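Local coordinates for protein 373aa long hypothetical citrate synthase (Sulfolobus tokodaii, PDB 1VGP) that is of unknown function but belongs to the citrate synthase family of mainly helical proteins and forms a two-subunit assembly, at residues T195-D198 against L199-I203; R161-E164 against I165-K168; K360-I363 against G364-Y367; I78-F81 against L82-R86. All coordinates share one frame; numbering follows the deposited sequence.

Contact 1: residues T195-D198 against L199-I203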
loop_
_atom_site.group_PDB
_atom_site.type_symbol
_atom_site.label_atom_id
_atom_site.label_comp_id
_atom_site.label_asym_id
_atom_site.label_seq_id
_atom_site.Cartn_x
_atom_site.Cartn_y
_atom_site.Cartn_z
ATOM N N THR A 195 -3.936 6.809 -8.406
ATOM C CA THR A 195 -2.870 6.929 -9.400
ATOM C C THR A 195 -3.142 5.969 -10.551
ATOM O O THR A 195 -2.353 5.870 -11.490
ATOM C CB THR A 195 -1.495 6.591 -8.803
ATOM O OG1 THR A 195 -1.388 5.174 -8.640
ATOM C CG2 THR A 195 -1.321 7.262 -7.461
ATOM N N PHE A 196 -4.268 5.265 -10.456
ATOM C CA PHE A 196 -4.685 4.291 -11.455
ATOM C C PHE A 196 -3.735 3.119 -11.577
ATOM O O PHE A 196 -3.733 2.419 -12.589
ATOM C CB PHE A 196 -4.873 4.949 -12.828
ATOM C CG PHE A 196 -6.206 5.616 -12.991
ATOM C CD1 PHE A 196 -6.545 6.253 -14.178
ATOM C CD2 PHE A 196 -7.128 5.625 -11.939
ATOM C CE1 PHE A 196 -7.783 6.892 -14.321
ATOM C CE2 PHE A 196 -8.374 6.262 -12.068
ATOM C CZ PHE A 196 -8.700 6.897 -13.260
ATOM N N SER A 197 -2.941 2.899 -10.534
ATOM C CA SER A 197 -2.274 1.616 -10.350
ATOM C C SER A 197 -3.320 0.506 -10.381
ATOM O O SER A 197 -4.524 0.766 -10.272
ATOM C CB SER A 197 -1.533 1.597 -9.018
ATOM O OG SER A 197 -0.608 0.534 -8.975
ATOM N N ASP A 198 -2.869 -0.731 -10.538
ATOM C CA ASP A 198 -3.793 -1.852 -10.695
ATOM C C ASP A 198 -4.517 -2.182 -9.398
ATOM O O ASP A 198 -4.038 -1.882 -8.299
ATOM C CB ASP A 198 -3.037 -3.085 -11.149
ATOM C CG ASP A 198 -2.073 -3.578 -10.096
ATOM O OD1 ASP A 198 -1.003 -2.940 -9.925
ATOM O OD2 ASP A 198 -2.392 -4.590 -9.436
ATOM N N LEU A 199 -5.657 -2.841 -9.536
ATOM C CA LEU A 199 -6.480 -3.198 -8.392
ATOM C C LEU A 199 -5.696 -3.956 -7.333
ATOM O O LEU A 199 -5.857 -3.699 -6.146
ATOM C CB LEU A 199 -7.675 -4.037 -8.842
ATOM C CG LEU A 199 -8.765 -4.203 -7.783
ATOM C CD1 LEU A 199 -9.220 -2.841 -7.301
ATOM C CD2 LEU A 199 -9.936 -4.982 -8.372
ATOM N N TYR A 200 -4.852 -4.886 -7.760
ATOM C CA TYR A 200 -4.116 -5.712 -6.807
ATOM C C TYR A 200 -3.232 -4.827 -5.947
ATOM O O TYR A 200 -3.132 -5.022 -4.730
ATOM C CB TYR A 200 -3.265 -6.753 -7.542
ATOM C CG TYR A 200 -4.093 -7.684 -8.387
ATOM C CD1 TYR A 200 -4.425 -7.355 -9.706
ATOM C CD2 TYR A 200 -4.619 -8.859 -7.846
ATOM C CE1 TYR A 200 -5.269 -8.172 -10.463
ATOM C CE2 TYR A 200 -5.468 -9.683 -8.594
ATOM C CZ TYR A 200 -5.789 -9.332 -9.899
ATOM O OH TYR A 200 -6.643 -10.132 -10.622
ATOM N N SER A 201 -2.598 -3.847 -6.582
ATOM C CA SER A 201 -1.766 -2.905 -5.863
ATOM C C SER A 201 -2.581 -2.231 -4.755
ATOM O O SER A 201 -2.162 -2.177 -3.598
ATOM C CB SER A 201 -1.217 -1.858 -6.836
ATOM O OG SER A 201 -0.256 -2.414 -7.716
ATOM N N SER A 202 -3.752 -1.723 -5.120
ATOM C CA SER A 202 -4.580 -0.965 -4.201
ATOM C C SER A 202 -4.955 -1.802 -2.990
ATOM O O SER A 202 -4.896 -1.335 -1.847
ATOM C CB SER A 202 -5.853 -0.508 -4.903
ATOM O OG SER A 202 -5.550 0.332 -6.005
ATOM N N ILE A 203 -5.354 -3.045 -3.257
ATOM C CA ILE A 203 -5.763 -3.982 -2.219
ATOM C C ILE A 203 -4.604 -4.407 -1.324
ATOM O O ILE A 203 -4.792 -4.628 -0.123
ATOM C CB ILE A 203 -6.404 -5.238 -2.845
ATOM C CG1 ILE A 203 -7.597 -4.828 -3.725
ATOM C CG2 ILE A 203 -6.838 -6.206 -1.751
ATOM C CD1 ILE A 203 -8.565 -3.871 -3.053
HETATM O O HOH W 1 -7.065 0.662 -8.609
#

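Contact 2: residues R161-E164 against I165-K168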
loop_
_atom_site.group_PDB
_atom_site.type_symbol
_atom_site.label_atom_id
_atom_site.label_comp_id
_atom_site.label_asym_id
_atom_site.label_seq_id
_atom_site.Cartn_x
_atom_site.Cartn_y
_atom_site.Cartn_z
ATOM N N ARG A 161 -18.706 -29.872 5.202
ATOM C CA ARG A 161 -19.725 -28.832 5.193
ATOM C C ARG A 161 -20.072 -28.476 6.630
ATOM O O ARG A 161 -20.221 -29.355 7.481
ATOM C CB ARG A 161 -20.992 -29.308 4.472
ATOM C CG ARG A 161 -20.755 -29.847 3.074
ATOM C CD ARG A 161 -21.099 -28.816 2.012
ATOM N NE ARG A 161 -22.496 -28.378 2.081
ATOM C CZ ARG A 161 -23.452 -28.777 1.243
ATOM N NH1 ARG A 161 -23.197 -29.712 0.333
ATOM N NH2 ARG A 161 -24.661 -28.230 1.303
ATOM N N PRO A 162 -20.177 -27.174 6.925
ATOM C CA PRO A 162 -20.586 -26.718 8.254
ATOM C C PRO A 162 -22.094 -26.832 8.446
ATOM O O PRO A 162 -22.850 -26.704 7.487
ATOM C CB PRO A 162 -20.119 -25.266 8.280
ATOM C CG PRO A 162 -20.232 -24.844 6.856
ATOM C CD PRO A 162 -19.771 -26.046 6.066
ATOM N N ASN A 163 -22.525 -27.069 9.685
ATOM C CA ASN A 163 -23.945 -27.020 10.002
ATOM C C ASN A 163 -24.487 -25.628 9.725
ATOM O O ASN A 163 -23.730 -24.668 9.622
ATOM C CB ASN A 163 -24.196 -27.414 11.459
ATOM C CG ASN A 163 -23.737 -26.349 12.443
ATOM O OD1 ASN A 163 -22.834 -26.561 13.221
ATOM N ND2 ASN A 163 -24.398 -25.190 12.414
ATOM N N GLU A 164 -25.801 -25.507 9.612
ATOM C CA GLU A 164 -26.370 -24.297 9.056
ATOM C C GLU A 164 -26.295 -23.069 9.955
ATOM O O GLU A 164 -26.317 -21.951 9.451
ATOM C CB GLU A 164 -27.817 -24.539 8.636
ATOM C CG GLU A 164 -28.009 -24.473 7.134
ATOM C CD GLU A 164 -28.025 -25.840 6.485
ATOM O OE1 GLU A 164 -27.823 -25.923 5.254
ATOM O OE2 GLU A 164 -28.247 -26.832 7.209
ATOM N N ILE A 165 -26.209 -23.251 11.274
ATOM C CA ILE A 165 -26.105 -22.085 12.147
ATOM C C ILE A 165 -24.719 -21.477 12.005
ATOM O O ILE A 165 -24.546 -20.259 12.064
ATOM C CB ILE A 165 -26.364 -22.407 13.654
ATOM C CG1 ILE A 165 -25.135 -23.058 14.265
ATOM C CG2 ILE A 165 -27.584 -23.303 13.819
ATOM C CD1 ILE A 165 -25.222 -23.238 15.761
ATOM N N LYS A 166 -23.727 -22.332 11.799
ATOM C CA LYS A 166 -22.351 -21.868 11.690
ATOM C C LYS A 166 -22.145 -21.024 10.433
ATOM O O LYS A 166 -21.488 -19.987 10.472
ATOM C CB LYS A 166 -21.402 -23.066 11.693
ATOM C CG LYS A 166 -21.144 -23.622 13.075
ATOM C CD LYS A 166 -19.911 -24.494 13.078
ATOM C CE LYS A 166 -19.683 -25.127 14.448
ATOM N NZ LYS A 166 -19.640 -26.624 14.369
ATOM N N SER A 167 -22.716 -21.473 9.321
ATOM C CA SER A 167 -22.535 -20.778 8.057
ATOM C C SER A 167 -23.410 -19.527 7.984
ATOM O O SER A 167 -23.089 -18.581 7.277
ATOM C CB SER A 167 -22.869 -21.710 6.899
ATOM O OG SER A 167 -24.147 -22.302 7.097
ATOM N N LYS A 168 -24.522 -19.534 8.709
ATOM C CA LYS A 168 -25.352 -18.343 8.850
ATOM C C LYS A 168 -24.539 -17.282 9.568
ATOM O O LYS A 168 -24.417 -16.139 9.104
ATOM C CB LYS A 168 -26.594 -18.650 9.683
ATOM C CG LYS A 168 -27.828 -17.896 9.257
ATOM C CD LYS A 168 -27.605 -16.397 9.148
ATOM C CE LYS A 168 -28.945 -15.670 8.950
ATOM N NZ LYS A 168 -28.916 -14.579 7.935
#

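Contact 3: residues K360-I363 against G364-Y367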
loop_
_atom_site.group_PDB
_atom_site.type_symbol
_atom_site.label_atom_id
_atom_site.label_comp_id
_atom_site.label_asym_id
_atom_site.label_seq_id
_atom_site.Cartn_x
_atom_site.Cartn_y
_atom_site.Cartn_z
ATOM N N LYS A 360 9.829 23.106 7.412
ATOM C CA LYS A 360 10.163 24.004 8.508
ATOM C C LYS A 360 11.623 23.855 8.882
ATOM O O LYS A 360 11.985 23.886 10.054
ATOM C CB LYS A 360 9.251 23.728 9.723
ATOM C CG LYS A 360 9.263 22.302 10.245
ATOM C CD LYS A 360 9.884 22.248 11.630
ATOM C CE LYS A 360 9.998 20.827 12.147
ATOM N NZ LYS A 360 9.125 20.634 13.331
ATOM N N GLY A 361 12.466 23.709 7.866
ATOM C CA GLY A 361 13.893 23.579 8.102
ATOM C C GLY A 361 14.691 24.795 7.669
ATOM O O GLY A 361 14.164 25.907 7.601
ATOM N N GLU A 362 15.971 24.580 7.380
ATOM C CA GLU A 362 16.841 25.633 6.874
ATOM C C GLU A 362 17.273 25.311 5.447
ATOM O O GLU A 362 17.203 24.162 5.012
ATOM C CB GLU A 362 18.079 25.754 7.767
ATOM C CG GLU A 362 18.983 24.515 7.750
ATOM C CD GLU A 362 18.377 23.313 8.480
ATOM O OE1 GLU A 362 17.622 22.533 7.848
ATOM O OE2 GLU A 362 18.663 23.147 9.689
ATOM N N ILE A 363 17.713 26.327 4.716
ATOM C CA ILE A 363 18.284 26.088 3.402
ATOM C C ILE A 363 19.543 26.929 3.206
ATOM O O ILE A 363 19.820 27.819 4.001
ATOM C CB ILE A 363 17.241 26.376 2.281
ATOM C CG1 ILE A 363 16.758 27.823 2.340
ATOM C CG2 ILE A 363 16.042 25.445 2.448
ATOM C CD1 ILE A 363 15.885 28.206 1.159
ATOM N N GLY A 364 20.320 26.615 2.176
ATOM C CA GLY A 364 21.524 27.372 1.904
ATOM C C GLY A 364 22.694 27.028 2.807
ATOM O O GLY A 364 23.642 27.808 2.933
ATOM N N LYS A 365 22.635 25.863 3.442
ATOM C CA LYS A 365 23.752 25.372 4.233
ATOM C C LYS A 365 24.955 25.151 3.319
ATOM O O LYS A 365 24.803 24.735 2.175
ATOM C CB LYS A 365 23.376 24.059 4.923
ATOM C CG LYS A 365 22.060 24.125 5.663
ATOM C CD LYS A 365 21.725 22.799 6.317
ATOM C CE LYS A 365 22.137 22.779 7.781
ATOM N NZ LYS A 365 21.727 21.514 8.468
ATOM N N LYS A 366 26.147 25.440 3.830
ATOM C CA LYS A 366 27.366 25.196 3.082
ATOM C C LYS A 366 27.814 23.734 3.243
ATOM O O LYS A 366 27.846 23.212 4.356
ATOM C CB LYS A 366 28.456 26.157 3.568
ATOM C CG LYS A 366 29.878 25.747 3.205
ATOM C CD LYS A 366 30.787 26.962 3.021
ATOM C CE LYS A 366 31.652 26.826 1.772
ATOM N NZ LYS A 366 32.687 27.896 1.702
ATOM N N TYR A 367 28.137 23.077 2.129
ATOM C CA TYR A 367 28.557 21.678 2.171
ATOM C C TYR A 367 29.931 21.579 2.786
ATOM O O TYR A 367 30.912 22.020 2.189
ATOM C CB TYR A 367 28.619 21.067 0.768
ATOM C CG TYR A 367 29.176 19.650 0.758
ATOM C CD1 TYR A 367 28.347 18.551 1.011
ATOM C CD2 TYR A 367 30.534 19.407 0.536
ATOM C CE1 TYR A 367 28.848 17.259 1.046
ATOM C CE2 TYR A 367 31.045 18.104 0.569
ATOM C CZ TYR A 367 30.193 17.039 0.829
ATOM O OH TYR A 367 30.684 15.759 0.893
#

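Contact 4: residues I78-F81 against L82-R86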
loop_
_atom_site.group_PDB
_atom_site.type_symbol
_atom_site.label_atom_id
_atom_site.label_comp_id
_atom_site.label_asym_id
_atom_site.label_seq_id
_atom_site.Cartn_x
_atom_site.Cartn_y
_atom_site.Cartn_z
ATOM N N ILE A 78 0.843 -19.367 -6.578
ATOM C CA ILE A 78 0.544 -18.852 -5.246
ATOM C C ILE A 78 0.215 -19.982 -4.256
ATOM O O ILE A 78 0.557 -19.904 -3.070
ATOM C CB ILE A 78 -0.609 -17.761 -5.267
ATOM C CG1 ILE A 78 -1.969 -18.425 -5.103
ATOM C CG2 ILE A 78 -0.574 -16.945 -6.564
ATOM C CD1 ILE A 78 -2.574 -18.197 -3.729
ATOM N N ILE A 79 -0.413 -21.050 -4.741
ATOM C CA ILE A 79 -0.598 -22.241 -3.902
ATOM C C ILE A 79 0.749 -22.849 -3.509
ATOM O O ILE A 79 0.937 -23.309 -2.379
ATOM C CB ILE A 79 -1.460 -23.302 -4.626
ATOM C CG1 ILE A 79 -2.941 -22.954 -4.445
ATOM C CG2 ILE A 79 -1.196 -24.683 -4.054
ATOM C CD1 ILE A 79 -3.873 -23.689 -5.369
ATOM N N LYS A 80 1.686 -22.830 -4.451
ATOM C CA LYS A 80 3.059 -23.260 -4.206
ATOM C C LYS A 80 3.687 -22.384 -3.128
ATOM O O LYS A 80 4.373 -22.864 -2.218
ATOM C CB LYS A 80 3.849 -23.138 -5.509
ATOM C CG LYS A 80 5.255 -23.684 -5.479
ATOM C CD LYS A 80 5.698 -23.983 -6.902
ATOM C CE LYS A 80 7.220 -24.079 -7.041
ATOM N NZ LYS A 80 7.823 -25.166 -6.215
ATOM N N PHE A 81 3.437 -21.086 -3.253
ATOM C CA PHE A 81 3.852 -20.115 -2.254
ATOM C C PHE A 81 3.356 -20.519 -0.873
ATOM O O PHE A 81 4.116 -20.510 0.097
ATOM C CB PHE A 81 3.299 -18.730 -2.616
ATOM C CG PHE A 81 3.353 -17.741 -1.485
ATOM C CD1 PHE A 81 4.575 -17.361 -0.925
ATOM C CD2 PHE A 81 2.178 -17.179 -0.984
ATOM C CE1 PHE A 81 4.627 -16.438 0.115
ATOM C CE2 PHE A 81 2.221 -16.257 0.051
ATOM C CZ PHE A 81 3.450 -15.884 0.606
ATOM N N LEU A 82 2.075 -20.868 -0.791
ATOM C CA LEU A 82 1.444 -21.078 0.499
ATOM C C LEU A 82 2.081 -22.256 1.232
ATOM O O LEU A 82 2.481 -22.133 2.399
ATOM C CB LEU A 82 -0.059 -21.303 0.329
ATOM C CG LEU A 82 -0.846 -20.066 -0.127
ATOM C CD1 LEU A 82 -2.315 -20.407 -0.270
ATOM C CD2 LEU A 82 -0.668 -18.939 0.878
ATOM N N ARG A 83 2.201 -23.393 0.549
ATOM C CA ARG A 83 2.727 -24.579 1.211
ATOM C C ARG A 83 4.243 -24.556 1.366
ATOM O O ARG A 83 4.797 -25.278 2.194
ATOM C CB ARG A 83 2.302 -25.862 0.489
ATOM C CG ARG A 83 2.026 -25.739 -0.986
ATOM C CD ARG A 83 2.002 -27.128 -1.614
ATOM N NE ARG A 83 0.720 -27.479 -2.220
ATOM C CZ ARG A 83 -0.142 -28.355 -1.703
ATOM N NH1 ARG A 83 0.058 -28.865 -0.491
ATOM N NH2 ARG A 83 -1.204 -28.733 -2.405
ATOM N N GLU A 84 4.909 -23.714 0.585
ATOM C CA GLU A 84 6.357 -23.620 0.668
ATOM C C GLU A 84 6.811 -22.625 1.730
ATOM O O GLU A 84 7.927 -22.718 2.231
ATOM C CB GLU A 84 6.939 -23.232 -0.690
ATOM C CG GLU A 84 7.278 -24.421 -1.578
ATOM C CD GLU A 84 8.433 -24.140 -2.526
ATOM O OE1 GLU A 84 9.499 -23.670 -2.045
ATOM O OE2 GLU A 84 8.283 -24.383 -3.748
ATOM N N VAL A 85 5.935 -21.689 2.079
ATOM C CA VAL A 85 6.309 -20.548 2.906
ATOM C C VAL A 85 6.515 -20.874 4.395
ATOM O O VAL A 85 5.918 -21.808 4.939
ATOM C CB VAL A 85 5.252 -19.412 2.775
ATOM C CG1 VAL A 85 3.967 -19.784 3.526
ATOM C CG2 VAL A 85 5.828 -18.104 3.286
ATOM N N ARG A 86 7.383 -20.100 5.039
ATOM C CA ARG A 86 7.447 -20.025 6.494
ATOM C C ARG A 86 6.049 -20.203 7.079
ATOM O O ARG A 86 5.111 -19.514 6.682
ATOM C CB ARG A 86 8.014 -18.665 6.895
ATOM C CG ARG A 86 8.283 -18.498 8.369
ATOM C CD ARG A 86 8.868 -17.123 8.634
ATOM N NE ARG A 86 9.723 -17.096 9.822
ATOM C CZ ARG A 86 10.938 -16.561 9.846
ATOM N NH1 ARG A 86 11.628 -16.533 10.973
ATOM N NH2 ARG A 86 11.465 -16.058 8.736
#

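Contact 1: residues T195-D198 against L199-I203
L199 opens helix 199-210 directly after its N-cap residue D198, its CB touching the cap residue's backbone. Y200 follows with the edge of its ring turned to the cap: D198 OD2 sits near the ring plane, 3.4 Å from Y200 CD1, while the phenol OH is bonded to D106 and K119. S201 takes the capping bond, S201 N donating to D198 OD2 at 3.0 Å (147°) from above the carboxylate plane. With D198 CG between its own N and carbonyl carbon (chi1 66°), the carboxylate folds back over the first turn. S201 OG also donates to D198 OD1, though the modelled separation is doubtfully short. That oxygen has a second partner, a salt bridge to K211 of the second subunit; S197 OG, 3.3 Å from S201 CB, is hydrogen-bonded to S208 O, also of the second subunit. S202 N closes the turn on D198 O at 3.2 Å, lying in the carbonyl plane, and S202 OG shares a water with S197 O. The cap thus starts a helix packed between neighbours: S201 and S202 meet V192 of helix 184-193, L199 touches K116 of helix 113-135, and I203 reaches W339 of helix 327-346.

Contact 2: residues R161-E164 against I165-K168
P162 and S167 make the close-packed side of this helix start: the buried proline ring lays CG 4.1 Å from S167 CB, and P162 CB comes within 4.3 Å of K166 CB. The same ring rests on E151 and L154 of helix 149-158, so the residue before the cap fills the corner between that helix and the new one. K166 extends the packed side, reaching L154 and Y158 of helix 149-158 as well as L274 of helix 262-278. Its aliphatic chain crosses the N163 side chain at about a right angle, K166 CG standing 3.8 Å from N163 CG. With K166 CG anti to its carbonyl carbon (chi1 -80°), the chain leaves along the flank where N163 lies.

The other side is more exposed and looser. N163 and E164 are exposed, and the bonds over the first turn are mostly weak. N163 O receives K166 N at 3.2 Å and S167 N at 3.4 Å, both weak bonds that share one acceptor. S167 OG lies within reach of two carbonyl oxygens, 3.2 Å from E164 O and somewhat farther from N163 O; both contacts are weak, and its single proton cannot be assigned between them. The firmer bond is the next one along, K168 N to E164 O at 3.1 Å, with the donor 36° above the carbonyl plane. The arrangement is a helix N-terminus: N163 is the N-cap of helix 164-175, its carbonyl taking the first, weak bonds, with a buried proline immediately before it.

Contact 3: residues K360-I363 against G364-Y367
In the extended C-terminal arm that follows strand 356-359 and runs along the second subunit, as in other members of the citrate synthase family, E362 and K365 fold toward each other across a bend. The chain turns at I363-G364, where G364 has positive phi (78°), and I363 C comes to 3.3 Å from K365 N without a backbone hydrogen bond bridging the two segments. Across the bend it is the side chains of E362 and K365 that meet. E362 CG occupies the position between its own N and carbonyl carbon (chi1 65°), from which the side chain bends again toward the lysine. K365 answers with a kink at its third torsion (97°), bringing its outer methylenes against the glutamate: E362 CG is 3.5 Å from K365 CD and 3.6 Å from K365 CE. The two side chains meet at a slant through their aliphatic parts. Nearby, the arm lies on the second subunit, with backbone hydrogen bonds from K360 and K365, I363 on its Y19, K365 on its R30 and Y367 OH bonded to its E45; E362 O takes a bond from Y359 OH of its own chain. Beyond the methylenes the charges form a long salt bridge, E362 OE2 to K365 NZ at 3.7 Å.

Contact 4: residues I78-F81 against L82-R86
L82 packs against I78, one turn before it on the short helix 76-84, in the i to i+4 pattern of an alpha helix. Its CB stands 3.5 Å from I79 O. CG, anti to the carbonyl carbon (chi1 -69°), is placed beside I78 O at 3.3 Å, and from there the two methyls part: CD1 comes 4.1 Å from I78 CD1, the two side chains lying side by side, while CD2 reaches 3.8 Å to F81 CD2. L82 also meets I94 of helix 91-105 and N130 and L134 of helix 113-135, making this the inner side of the helix. The F81 ring runs obliquely to V85, with F81 CE1 3.8 Å from V85 CG2; V85 is where helical geometry ends, and the bond from V85 N to F81 O is weak. R83 lies alongside I79, its NE 3.9 Å from I79 CG2, before NH1 pairs with D139. K80 and E84 lie at the subunit interface, point the same way and close a salt bridge one turn apart, with weak, long counterparts from E84 and K80 of the second subunit; K80 NZ meets E84 OE2 at 2.6 Å, nearly in line with the C-O bond.

Along the chain the order is contact 4, contact 2, contact 1, contact 3, each closing before the next opens. Contacts 1, 2 and 4 belong to the helical body: contact 4 ends helix 76-84, while contacts 2 and 1 begin helices 164-175 and 199-210. Contacts 1 and 4, with centres about 23 Å apart, both set side chains against helix 113-135. Contact 2, about 35 Å from contact 1 between centres, is on the outer surface and touches no other subunit. Contact 3 lies in the C-terminal arm, its centre about 65 Å from that of contact 2, on opposite sides of the chain's centre. Contacts 1, 3 and 4 all meet the second subunit, so the dimer is joined through both body and arm.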